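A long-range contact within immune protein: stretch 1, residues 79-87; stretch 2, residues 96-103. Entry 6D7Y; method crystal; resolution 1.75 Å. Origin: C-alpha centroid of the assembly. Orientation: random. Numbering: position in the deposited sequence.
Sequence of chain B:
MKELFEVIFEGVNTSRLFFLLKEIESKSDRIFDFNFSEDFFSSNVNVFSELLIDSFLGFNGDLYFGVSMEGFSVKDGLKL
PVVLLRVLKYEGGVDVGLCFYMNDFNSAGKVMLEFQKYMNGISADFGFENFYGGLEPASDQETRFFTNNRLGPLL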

# COMPACT_ATOMS: atom_id res chain seq x y z
N LYS B 79 9.42 9.79 -7.66
CA LYS B 79 8.06 9.45 -8.05
C LYS B 79 8.02 8.17 -8.90
O LYS B 79 8.79 8.01 -9.85
CB LYS B 79 7.52 10.64 -8.85
CG LYS B 79 6.01 10.79 -8.94
CD LYS B 79 5.68 12.13 -9.60
CE LYS B 79 4.21 12.51 -9.49
NZ LYS B 79 3.93 13.86 -10.06
N LEU B 80 7.12 7.25 -8.54
CA LEU B 80 6.97 5.98 -9.25
C LEU B 80 5.92 6.16 -10.35
O LEU B 80 4.83 6.68 -10.07
CB LEU B 80 6.51 4.91 -8.28
CG LEU B 80 7.34 4.82 -6.99
CD1 LEU B 80 6.77 3.77 -6.05
CD2 LEU B 80 8.80 4.52 -7.30
N PRO B 81 6.23 5.75 -11.60
CA PRO B 81 5.24 5.89 -12.70
C PRO B 81 3.88 5.19 -12.47
O PRO B 81 2.84 5.84 -12.67
CB PRO B 81 5.95 5.28 -13.91
CG PRO B 81 7.40 5.40 -13.60
CD PRO B 81 7.53 5.27 -12.11
N VAL B 82 3.88 3.91 -12.05
CA VAL B 82 2.61 3.19 -11.81
C VAL B 82 2.68 2.26 -10.59
O VAL B 82 3.57 1.42 -10.50
CB VAL B 82 2.18 2.34 -13.02
CG1 VAL B 82 0.78 1.76 -12.77
CG2 VAL B 82 2.18 3.15 -14.32
N VAL B 83 1.68 2.36 -9.71
CA VAL B 83 1.61 1.53 -8.51
C VAL B 83 0.24 0.86 -8.42
O VAL B 83 -0.80 1.47 -8.79
CB VAL B 83 1.82 2.40 -7.26
CG1 VAL B 83 1.62 1.61 -5.97
CG2 VAL B 83 3.18 3.07 -7.31
N LEU B 84 0.24 -0.40 -7.98
CA LEU B 84 -1.00 -1.14 -7.74
C LEU B 84 -1.26 -1.05 -6.23
O LEU B 84 -0.45 -1.53 -5.47
CB LEU B 84 -0.84 -2.61 -8.12
CG LEU B 84 -2.02 -3.55 -7.80
CD1 LEU B 84 -3.30 -3.14 -8.51
CD2 LEU B 84 -1.66 -5.00 -8.15
N LEU B 85 -2.37 -0.44 -5.83
CA LEU B 85 -2.75 -0.30 -4.43
C LEU B 85 -3.70 -1.43 -4.14
O LEU B 85 -4.70 -1.60 -4.87
CB LEU B 85 -3.46 1.01 -4.21
CG LEU B 85 -3.98 1.32 -2.81
CD1 LEU B 85 -2.82 1.50 -1.87
CD2 LEU B 85 -4.84 2.57 -2.86
N ARG B 86 -3.42 -2.19 -3.07
CA ARG B 86 -4.25 -3.33 -2.70
C ARG B 86 -4.79 -3.11 -1.29
O ARG B 86 -4.04 -2.73 -0.41
CB ARG B 86 -3.41 -4.60 -2.71
CG ARG B 86 -2.75 -4.89 -4.03
CD ARG B 86 -1.93 -6.17 -4.05
NE ARG B 86 -2.72 -7.41 -4.14
CZ ARG B 86 -2.83 -8.38 -3.23
NH1 ARG B 86 -2.17 -8.36 -2.07
NH2 ARG B 86 -3.60 -9.42 -3.50
N VAL B 87 -6.09 -3.34 -1.12
CA VAL B 87 -6.73 -3.20 0.18
C VAL B 87 -7.43 -4.52 0.40
O VAL B 87 -8.25 -4.93 -0.41
CB VAL B 87 -7.72 -2.04 0.20
CG1 VAL B 87 -8.24 -1.83 1.63
CG2 VAL B 87 -7.06 -0.77 -0.32
N VAL B 96 -3.03 -2.70 3.70
CA VAL B 96 -3.00 -1.80 2.57
C VAL B 96 -1.61 -2.02 1.96
O VAL B 96 -0.61 -1.89 2.65
CB VAL B 96 -3.20 -0.33 2.98
CG1 VAL B 96 -3.02 0.60 1.80
CG2 VAL B 96 -4.59 -0.16 3.62
N GLY B 97 -1.54 -2.39 0.68
CA GLY B 97 -0.26 -2.63 0.08
C GLY B 97 -0.09 -1.89 -1.21
O GLY B 97 -1.08 -1.59 -1.86
N LEU B 98 1.16 -1.57 -1.52
CA LEU B 98 1.54 -0.88 -2.76
C LEU B 98 2.56 -1.73 -3.49
O LEU B 98 3.65 -1.98 -2.95
CB LEU B 98 2.14 0.50 -2.48
CG LEU B 98 1.20 1.62 -2.03
CD1 LEU B 98 0.65 1.39 -0.63
CD2 LEU B 98 1.95 2.95 -2.05
N CYS B 99 2.26 -2.12 -4.75
CA CYS B 99 3.17 -2.98 -5.52
C CYS B 99 3.60 -2.17 -6.74
O CYS B 99 2.76 -1.51 -7.35
CB CYS B 99 2.45 -4.24 -6.02
SG CYS B 99 1.72 -5.23 -4.69
N PHE B 100 4.89 -2.25 -7.07
CA PHE B 100 5.50 -1.52 -8.20
C PHE B 100 6.77 -2.20 -8.70
O PHE B 100 7.50 -2.82 -7.94
CB PHE B 100 5.84 -0.09 -7.76
CG PHE B 100 6.72 -0.03 -6.53
CD1 PHE B 100 6.16 -0.06 -5.27
CD2 PHE B 100 8.10 0.06 -6.66
CE1 PHE B 100 6.97 -0.01 -4.14
CE2 PHE B 100 8.91 0.12 -5.55
CZ PHE B 100 8.36 0.07 -4.28
N TYR B 101 7.03 -2.12 -10.01
CA TYR B 101 8.25 -2.70 -10.54
C TYR B 101 9.41 -1.73 -10.43
O TYR B 101 9.20 -0.50 -10.40
CB TYR B 101 8.08 -3.12 -12.03
CG TYR B 101 7.20 -4.32 -12.24
CD1 TYR B 101 5.82 -4.18 -12.38
CD2 TYR B 101 7.73 -5.60 -12.29
CE1 TYR B 101 5.00 -5.29 -12.57
CE2 TYR B 101 6.93 -6.71 -12.47
CZ TYR B 101 5.57 -6.56 -12.60
OH TYR B 101 4.77 -7.67 -12.80
N MSE B 102 10.63 -2.26 -10.37
CA MSE B 102 11.86 -1.46 -10.40
C MSE B 102 12.78 -2.22 -11.31
O MSE B 102 12.74 -3.45 -11.35
CB MSE B 102 12.53 -1.20 -9.06
CG MSE B 102 11.64 -0.44 -8.08
SE MSE B 102 11.31 1.44 -8.61
CE MSE B 102 13.18 2.09 -8.65
N ASN B 103 13.62 -1.51 -12.06
CA ASN B 103 14.56 -2.16 -13.02
C ASN B 103 15.74 -2.88 -12.38
O ASN B 103 16.34 -3.75 -13.02
CB ASN B 103 15.06 -1.16 -14.07
CG ASN B 103 13.99 -0.77 -15.08
OD1 ASN B 103 13.00 -1.49 -15.27
ND2 ASN B 103 14.19 0.35 -15.76

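The strand through Leu 84 to Val 87 runs antiparallel to the one through Val 96 to Cys 99, their axes approaching to 4.6 Å with 155° between their N-to-C directions. Four backbone hydrogen bonds join them in two reciprocal pairs. Leu 84 N donates to Cys 99 O (2.8 Å) and Cys 99 N to Leu 84 O (2.9 Å); two residues on, Arg 86 N donates to Gly 97 O and Gly 97 N to Arg 86 O, both at 2.7 Å. All four are nearly straight, with N-H...O angles of 163° to 173°. Between and beyond these pairs lie the non-hydrogen-bonded pairs Leu 85 with Leu 98 and Val 87 with Val 96, whose CA atoms stand 4.6 Å apart. Here CA-H...O contacts supplement the ladder: Leu 85 CA lies 3.3 Å from Gly 97 O, Leu 98 CA 3.4 Å from Leu 84 O, and Val 96 CA 3.3 Å from Arg 86 O.

The alternation of the strands sorts the side chains onto two faces. Leu 85, Val 87, Val 96 and Leu 98 share one, and all four are buried, as suits branched aliphatic residues with no polar group to satisfy. Leu 85, with chi1 t and chi2 p, brings its end nearer the partner strand, so that its CD1 reaches both Val 96 CG1 (3.8 Å) and Leu 98 CD1 (3.7 Å). Val 83 extends this packing, its CG1 3.7 Å from Leu 98 CB and its CG2 4.2 Å from Phe 100 CB.

The other face carries Leu 84, Cys 99 and Arg 86, opposite Gly 97. Leu 84 CB and Cys 99 CB pack at 4.2 Å. The compact Cys 99 is buried, and Arg 86 passes diagonally beside it, with Arg 86 CD 3.8 Å from Cys 99 SG; the aliphatic part of the arginine makes this contact while its end leads away from the partner strand. Gly 97 adds no side chain to this face, yet its backbone is buried and makes both hydrogen bonds to Arg 86.

Beyond the corner at Pro 81, Leu 80 supplies a further apolar contact. Its CB points toward the second stretch, and its CD1 sits over one face of the Phe 100 ring, 3.9 Å from the ring centroid and 13° off the normal, a CH-pi contact. Its other methyl, CD2, lies 4.2 Å from SE of Met 102, a selenomethionine whose side-chain end bends nearer the first stretch. Together the two stretches bury 539 Å², both sides summed.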